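Local coordinates for tail spike protein gp49 (Pseudomonas phage LKA1, PDB 4RU4) that probably cleaves the O-specific polysaccharide of Pseudomonas as a lyase of the phage tail, degrading the host cell envelope during virus entry, at residues 112-124 with 196-208. Sequence-based numbering, arbitrary orientation. Where two conformers were deposited one is given.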
ATOM      1  N   LEU B 112       1.933  -4.368 -33.741  1.00  7.23           N
ATOM      2  CA  LEU B 112       2.443  -5.656 -33.351  1.00  8.46           C
ATOM      3  C   LEU B 112       1.250  -6.379 -32.738  1.00 11.26           C
ATOM      4  O   LEU B 112       0.492  -5.780 -31.951  1.00 10.92           O
ATOM      5  CB  LEU B 112       3.538  -5.430 -32.299  1.00 11.76           C
ATOM      6  CG  LEU B 112       4.631  -6.434 -32.000  1.00 18.55           C
ATOM      7  CD1 LEU B 112       5.235  -6.867 -33.328  1.00 22.81           C
ATOM      8  CD2 LEU B 112       5.709  -5.803 -31.116  1.00 12.86           C
ATOM      9  N   SER B 113       1.040  -7.637 -33.115  1.00  7.86           N
ATOM     10  CA  SER B 113      -0.119  -8.346 -32.578  1.00  9.80           C
ATOM     11  C   SER B 113       0.093  -9.843 -32.475  1.00  7.30           C
ATOM     12  O   SER B 113       0.781 -10.458 -33.310  1.00  6.79           O
ATOM     13  CB  SER B 113      -1.394  -8.045 -33.387  1.00 10.11           C
ATOM     14  OG  SER B 113      -1.284  -8.539 -34.714  1.00 14.44           O
ATOM     15  N   CYS B 114      -0.512 -10.432 -31.445  1.00  6.85           N
ATOM     16  CA  CYS B 114      -0.543 -11.879 -31.309  1.00  6.64           C
ATOM     17  C   CYS B 114      -1.932 -12.291 -30.846  1.00  9.77           C
ATOM     18  O   CYS B 114      -2.458 -11.723 -29.884  1.00 10.14           O
ATOM     19  CB  CYS B 114       0.501 -12.385 -30.310  1.00  6.04           C
ATOM     20  SG  CYS B 114       0.601 -14.205 -30.356  1.00 10.92           S
ATOM     21  N   VAL B 115      -2.536 -13.251 -31.548  1.00  8.85           N
ATOM     22  CA  VAL B 115      -3.898 -13.683 -31.220  1.00  7.45           C
ATOM     23  C   VAL B 115      -3.917 -15.205 -30.962  1.00  9.74           C
ATOM     24  O   VAL B 115      -3.501 -16.003 -31.820  1.00  9.39           O
ATOM     25  CB  VAL B 115      -4.888 -13.347 -32.370  1.00 14.29           C
ATOM     26  CG1 VAL B 115      -6.336 -13.733 -31.996  1.00  9.59           C
ATOM     27  CG2 VAL B 115      -4.791 -11.873 -32.769  1.00 14.99           C
ATOM     28  N   GLY B 116      -4.372 -15.609 -29.778  1.00  7.22           N
ATOM     29  CA  GLY B 116      -4.572 -17.023 -29.495  1.00  7.90           C
ATOM     30  C   GLY B 116      -5.980 -17.429 -29.896  1.00 11.52           C
ATOM     31  O   GLY B 116      -6.656 -16.699 -30.616  1.00 10.96           O
ATOM     32  N   SER B 117      -6.421 -18.589 -29.422  0.60 13.60           N
ATOM     33  CA  SER B 117      -7.704 -19.129 -29.842  0.60 13.58           C
ATOM     34  C   SER B 117      -8.585 -19.537 -28.678  0.60 13.57           C
ATOM     35  O   SER B 117      -8.094 -19.953 -27.630  0.60 13.73           O
ATOM     36  CB  SER B 117      -7.500 -20.344 -30.753  0.60 13.74           C
ATOM     37  OG  SER B 117      -6.486 -20.080 -31.697  0.60 11.58           O
ATOM     38  N   LEU B 118      -9.891 -19.420 -28.884  1.00 13.81           N
ATOM     39  CA  LEU B 118     -10.870 -19.968 -27.955  1.00 11.27           C
ATOM     40  C   LEU B 118     -11.428 -21.208 -28.636  1.00 15.50           C
ATOM     41  O   LEU B 118     -12.024 -21.110 -29.710  1.00 13.99           O
ATOM     42  CB  LEU B 118     -12.001 -18.963 -27.715  1.00 11.50           C
ATOM     43  CG  LEU B 118     -11.730 -17.619 -27.020  1.00 16.17           C
ATOM     44  CD1 LEU B 118     -13.035 -17.054 -26.434  1.00 14.60           C
ATOM     45  CD2 LEU B 118     -10.680 -17.729 -25.947  1.00 14.83           C
ATOM     46  N   VAL B 119     -11.221 -22.371 -28.020  1.00 15.67           N
ATOM     47  CA  VAL B 119     -11.602 -23.640 -28.618  1.00 13.76           C
ATOM     48  C   VAL B 119     -12.714 -24.242 -27.786  1.00 12.09           C
ATOM     49  O   VAL B 119     -12.562 -24.416 -26.569  1.00 12.42           O
ATOM     50  CB  VAL B 119     -10.389 -24.613 -28.662  1.00 12.39           C
ATOM     51  CG1 VAL B 119     -10.798 -25.964 -29.260  1.00 14.02           C
ATOM     52  CG2 VAL B 119      -9.243 -23.991 -29.470  1.00 11.29           C
ATOM     53  N   ALA B 120     -13.834 -24.552 -28.439  1.00 11.25           N
ATOM     54  CA  ALA B 120     -15.040 -25.018 -27.759  1.00 14.58           C
ATOM     55  C   ALA B 120     -14.747 -26.237 -26.899  1.00 14.01           C
ATOM     56  O   ALA B 120     -14.070 -27.145 -27.346  1.00 11.56           O
ATOM     57  CB  ALA B 120     -16.155 -25.351 -28.785  1.00 12.80           C
ATOM     58  N   LEU B 121     -15.262 -26.228 -25.671  1.00 15.07           N
ATOM     59  CA  LEU B 121     -15.221 -27.376 -24.758  1.00 16.58           C
ATOM     60  C   LEU B 121     -16.653 -27.881 -24.648  1.00 16.37           C
ATOM     61  O   LEU B 121     -17.575 -27.165 -25.034  1.00 15.25           O
ATOM     62  CB  LEU B 121     -14.727 -26.927 -23.369  1.00 14.04           C
ATOM     63  CG  LEU B 121     -13.218 -26.686 -23.215  1.00 13.67           C
ATOM     64  CD1 LEU B 121     -12.904 -25.818 -21.970  1.00 10.94           C
ATOM     65  CD2 LEU B 121     -12.484 -28.029 -23.139  1.00 12.66           C
ATOM     66  N   PRO B 122     -16.861 -29.090 -24.094  1.00 16.97           N
ATOM     67  CA  PRO B 122     -18.265 -29.475 -23.871  1.00 15.80           C
ATOM     68  C   PRO B 122     -18.993 -28.515 -22.906  1.00 17.79           C
ATOM     69  O   PRO B 122     -18.351 -27.753 -22.156  1.00 14.42           O
ATOM     70  CB  PRO B 122     -18.154 -30.872 -23.238  1.00 14.32           C
ATOM     71  CG  PRO B 122     -16.775 -31.377 -23.589  1.00 13.86           C
ATOM     72  CD  PRO B 122     -15.919 -30.120 -23.605  1.00 16.38           C
ATOM     73  N   ASN B 123     -20.326 -28.555 -22.941  1.00 16.16           N
ATOM     74  CA  ASN B 123     -21.157 -27.782 -22.023  1.00 16.55           C
ATOM     75  C   ASN B 123     -21.043 -28.276 -20.584  1.00 15.51           C
ATOM     76  O   ASN B 123     -20.535 -29.370 -20.324  1.00 15.44           O
ATOM     77  CB  ASN B 123     -22.625 -27.809 -22.482  1.00 15.66           C
ATOM     78  CG  ASN B 123     -22.826 -27.101 -23.819  1.00 19.89           C
ATOM     79  OD1 ASN B 123     -22.128 -26.124 -24.133  1.00 16.61           O
ATOM     80  ND2 ASN B 123     -23.761 -27.606 -24.629  1.00 17.60           N
ATOM     81  N   ILE B 124     -21.530 -27.465 -19.646  1.00 13.37           N
ATOM     82  CA  ILE B 124     -21.460 -27.808 -18.235  1.00 13.48           C
ATOM     83  C   ILE B 124     -22.845 -27.769 -17.569  1.00 16.40           C
ATOM     84  O   ILE B 124     -23.754 -27.105 -18.075  1.00 13.38           O
ATOM     85  CB  ILE B 124     -20.497 -26.847 -17.477  1.00 13.95           C
ATOM     86  CG1 ILE B 124     -21.012 -25.399 -17.519  1.00 10.74           C
ATOM     87  CG2 ILE B 124     -19.075 -26.913 -18.076  1.00 14.85           C
ATOM     88  CD1 ILE B 124     -20.251 -24.448 -16.521  1.00  7.91           C
ATOM     89  N   VAL B 196     -24.592 -21.027 -20.994  1.00 11.09           N
ATOM     90  CA  VAL B 196     -23.179 -20.682 -21.183  1.00 12.03           C
ATOM     91  C   VAL B 196     -22.495 -21.601 -22.196  1.00 16.42           C
ATOM     92  O   VAL B 196     -22.879 -22.768 -22.350  1.00 15.52           O
ATOM     93  CB  VAL B 196     -22.383 -20.660 -19.840  1.00 11.13           C
ATOM     94  CG1 VAL B 196     -22.736 -19.412 -19.009  1.00  9.37           C
ATOM     95  CG2 VAL B 196     -22.655 -21.918 -19.006  1.00  7.90           C
ATOM     96  N   ALA B 197     -21.509 -21.052 -22.903  1.00 12.75           N
ATOM     97  CA  ALA B 197     -20.629 -21.820 -23.767  1.00 11.63           C
ATOM     98  C   ALA B 197     -19.239 -21.730 -23.149  1.00 12.75           C
ATOM     99  O   ALA B 197     -18.847 -20.672 -22.653  1.00 10.76           O
ATOM    100  CB  ALA B 197     -20.599 -21.220 -25.166  1.00 11.00           C
ATOM    101  N   ILE B 198     -18.507 -22.841 -23.184  1.00 11.13           N
ATOM    102  CA  ILE B 198     -17.217 -22.951 -22.512  1.00  9.49           C
ATOM    103  C   ILE B 198     -16.127 -23.088 -23.583  1.00 12.28           C
ATOM    104  O   ILE B 198     -16.313 -23.779 -24.589  1.00 13.82           O
ATOM    105  CB  ILE B 198     -17.166 -24.197 -21.561  1.00  9.95           C
ATOM    106  CG1 ILE B 198     -18.511 -24.416 -20.856  1.00  8.64           C
ATOM    107  CG2 ILE B 198     -15.997 -24.088 -20.533  1.00  7.75           C
ATOM    108  CD1 ILE B 198     -19.032 -23.160 -20.039  1.00  7.83           C
ATOM    109  N   TYR B 199     -14.990 -22.433 -23.357  1.00 10.43           N
ATOM    110  CA  TYR B 199     -13.911 -22.364 -24.327  1.00  9.04           C
ATOM    111  C   TYR B 199     -12.591 -22.488 -23.623  1.00 10.16           C
ATOM    112  O   TYR B 199     -12.341 -21.771 -22.646  1.00 11.91           O
ATOM    113  CB  TYR B 199     -13.910 -20.982 -24.992  1.00  9.37           C
ATOM    114  CG  TYR B 199     -15.150 -20.716 -25.809  1.00 11.94           C
ATOM    115  CD1 TYR B 199     -15.246 -21.184 -27.120  1.00 11.72           C
ATOM    116  CD2 TYR B 199     -16.221 -20.013 -25.275  1.00 11.96           C
ATOM    117  CE1 TYR B 199     -16.368 -20.949 -27.879  1.00 14.92           C
ATOM    118  CE2 TYR B 199     -17.363 -19.770 -26.032  1.00 17.84           C
ATOM    119  CZ  TYR B 199     -17.427 -20.245 -27.335  1.00 15.77           C
ATOM    120  OH  TYR B 199     -18.542 -20.005 -28.097  1.00 16.80           O
ATOM    121  N   LYS B 200     -11.728 -23.342 -24.166  1.00 12.02           N
ATOM    122  CA  LYS B 200     -10.363 -23.472 -23.710  1.00 11.94           C
ATOM    123  C   LYS B 200      -9.551 -22.334 -24.309  1.00 12.28           C
ATOM    124  O   LYS B 200      -9.712 -21.996 -25.495  1.00 10.07           O
ATOM    125  CB  LYS B 200      -9.768 -24.799 -24.199  1.00 10.62           C
ATOM    126  CG  LYS B 200      -8.393 -25.117 -23.596  1.00 14.07           C
ATOM    127  CD  LYS B 200      -7.970 -26.541 -23.991  1.00 14.11           C
ATOM    128  CE  LYS B 200      -6.552 -26.870 -23.551  1.00 14.80           C
ATOM    129  NZ  LYS B 200      -6.176 -28.275 -23.971  1.00 17.96           N
ATOM    130  N   VAL B 201      -8.656 -21.752 -23.519  1.00 11.76           N
ATOM    131  CA  VAL B 201      -7.793 -20.722 -24.083  1.00  9.66           C
ATOM    132  C   VAL B 201      -6.493 -21.369 -24.524  1.00 10.93           C
ATOM    133  O   VAL B 201      -5.716 -21.847 -23.697  1.00 12.18           O
ATOM    134  CB  VAL B 201      -7.541 -19.570 -23.095  1.00  8.75           C
ATOM    135  CG1 VAL B 201      -6.674 -18.509 -23.743  1.00  8.01           C
ATOM    136  CG2 VAL B 201      -8.865 -18.985 -22.651  1.00  8.36           C
ATOM    137  N   VAL B 202      -6.272 -21.400 -25.838  1.00 11.03           N
ATOM    138  CA  VAL B 202      -5.144 -22.121 -26.411  1.00  7.43           C
ATOM    139  C   VAL B 202      -4.224 -21.069 -26.995  1.00  9.47           C
ATOM    140  O   VAL B 202      -4.619 -20.301 -27.884  1.00  9.52           O
ATOM    141  CB  VAL B 202      -5.630 -23.117 -27.505  1.00 13.83           C
ATOM    142  CG1 VAL B 202      -4.476 -23.866 -28.149  1.00 12.91           C
ATOM    143  CG2 VAL B 202      -6.601 -24.111 -26.893  1.00 17.47           C
ATOM    144  N   SER B 203      -3.008 -21.002 -26.464  1.00  9.06           N
ATOM    145  CA  SER B 203      -2.050 -19.998 -26.889  1.00  9.48           C
ATOM    146  C   SER B 203      -0.649 -20.439 -26.484  1.00 14.51           C
ATOM    147  O   SER B 203      -0.485 -21.322 -25.655  1.00 13.50           O
ATOM    148  CB  SER B 203      -2.371 -18.664 -26.205  1.00 12.95           C
ATOM    149  OG  SER B 203      -2.301 -18.803 -24.794  1.00 12.32           O
ATOM    150  N   GLY B 204       0.356 -19.804 -27.070  1.00 16.46           N
ATOM    151  CA  GLY B 204       1.730 -20.091 -26.722  1.00 19.65           C
ATOM    152  C   GLY B 204       2.380 -18.927 -26.001  1.00 18.08           C
ATOM    153  O   GLY B 204       1.717 -18.155 -25.290  1.00 18.68           O
ATOM    154  N   VAL B 205       3.684 -18.774 -26.195  1.00 14.62           N
ATOM    155  CA  VAL B 205       4.430 -17.791 -25.414  1.00 10.56           C
ATOM    156  C   VAL B 205       4.359 -16.403 -26.055  1.00 11.32           C
ATOM    157  O   VAL B 205       4.731 -16.234 -27.214  1.00  8.32           O
ATOM    158  CB  VAL B 205       5.900 -18.266 -25.283  1.00  9.53           C
ATOM    159  CG1 VAL B 205       6.777 -17.231 -24.551  1.00  9.92           C
ATOM    160  CG2 VAL B 205       5.917 -19.639 -24.561  1.00 15.13           C
ATOM    161  N   VAL B 206       3.880 -15.422 -25.298  1.00  9.56           N
ATOM    162  CA  VAL B 206       3.945 -14.026 -25.720  1.00  7.45           C
ATOM    163  C   VAL B 206       4.808 -13.208 -24.779  1.00  8.36           C
ATOM    164  O   VAL B 206       4.542 -13.114 -23.576  1.00  8.83           O
ATOM    165  CB  VAL B 206       2.541 -13.402 -25.861  1.00 11.03           C
ATOM    166  CG1 VAL B 206       2.629 -11.906 -26.183  1.00  5.20           C
ATOM    167  CG2 VAL B 206       1.780 -14.165 -26.948  1.00 11.49           C
ATOM    168  N   ASP B 207       5.863 -12.622 -25.341  1.00  7.68           N
ATOM    169  CA  ASP B 207       6.819 -11.868 -24.546  1.00  7.89           C
ATOM    170  C   ASP B 207       7.365 -10.758 -25.442  1.00  9.76           C
ATOM    171  O   ASP B 207       8.038 -11.029 -26.431  1.00 12.61           O
ATOM    172  CB  ASP B 207       7.940 -12.804 -24.055  1.00 11.33           C
ATOM    173  CG  ASP B 207       8.815 -12.167 -22.974  1.00 22.37           C
ATOM    174  OD1 ASP B 207       8.763 -10.936 -22.799  1.00 27.41           O
ATOM    175  OD2 ASP B 207       9.580 -12.905 -22.311  1.00 29.05           O
ATOM    176  N   ILE B 208       7.026  -9.523 -25.106  0.50  7.54           N
ATOM    177  CA  ILE B 208       7.485  -8.364 -25.849  0.50  8.91           C
ATOM    178  C   ILE B 208       8.288  -7.546 -24.858  0.50  8.59           C
ATOM    179  O   ILE B 208       7.799  -7.212 -23.775  0.50  7.80           O
ATOM    180  CB  ILE B 208       6.286  -7.539 -26.381  0.50  9.78           C
ATOM    181  CG1 ILE B 208       5.271  -8.447 -27.091  0.50  9.05           C
ATOM    182  CG2 ILE B 208       6.757  -6.390 -27.290  0.50  7.93           C
ATOM    183  CD1 ILE B 208       5.833  -9.226 -28.255  0.50  8.45           C
TER
HETATM  184  O   HOH W   1      -3.293 -20.258 -30.589  1.00 31.32           O
HETATM  185  O   HOH W   2     -19.526 -25.346 -24.496  1.00 11.63           O
HETATM  186  O   HOH W   3     -22.832 -25.133 -20.731  1.00 13.22           O
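Antiparallel pairing of S117-A120 with Y199-V202 ties the outgoing and returning strands together through two hydrogen-bonded pairs, S117 with V202 and V119 with K200; the bond from V202 N to S117 O is almost straight (2.9 Å, 179°). L121 N also bonds to I198 O, 2.9 Å away, but approaches from above the carbonyl plane. V119 CG2 and V202 CG2 meet at 3.7 Å. On the opposite face of the pairing, L118 CD2 lies beside V201 CG2, while the CB atoms of L118 and Y199 touch at 3.9 Å. Farther along, L121 lays CD1 against the K200 backbone, 3.5 Å from its N, and I124 meets I198 at about a right angle, CG2 to CG1 3.8 Å. One water donates to L121 O and N123 OD1 and accepts from I198 N. Before G116 and after S203 the two segments part, and side chains take over: C114 SG, swung anti to its backbone N (chi1 -171°), reaches V206 CG2 at 3.6 Å, and L112 meets I208 tip to tip. This two-stranded stem links the parallel beta-helix, where C114 and I208 pack on L89 of strand 89-93, to the inserted Ig-like domain, where L121 and I198 pack on F148 of strand 147-151.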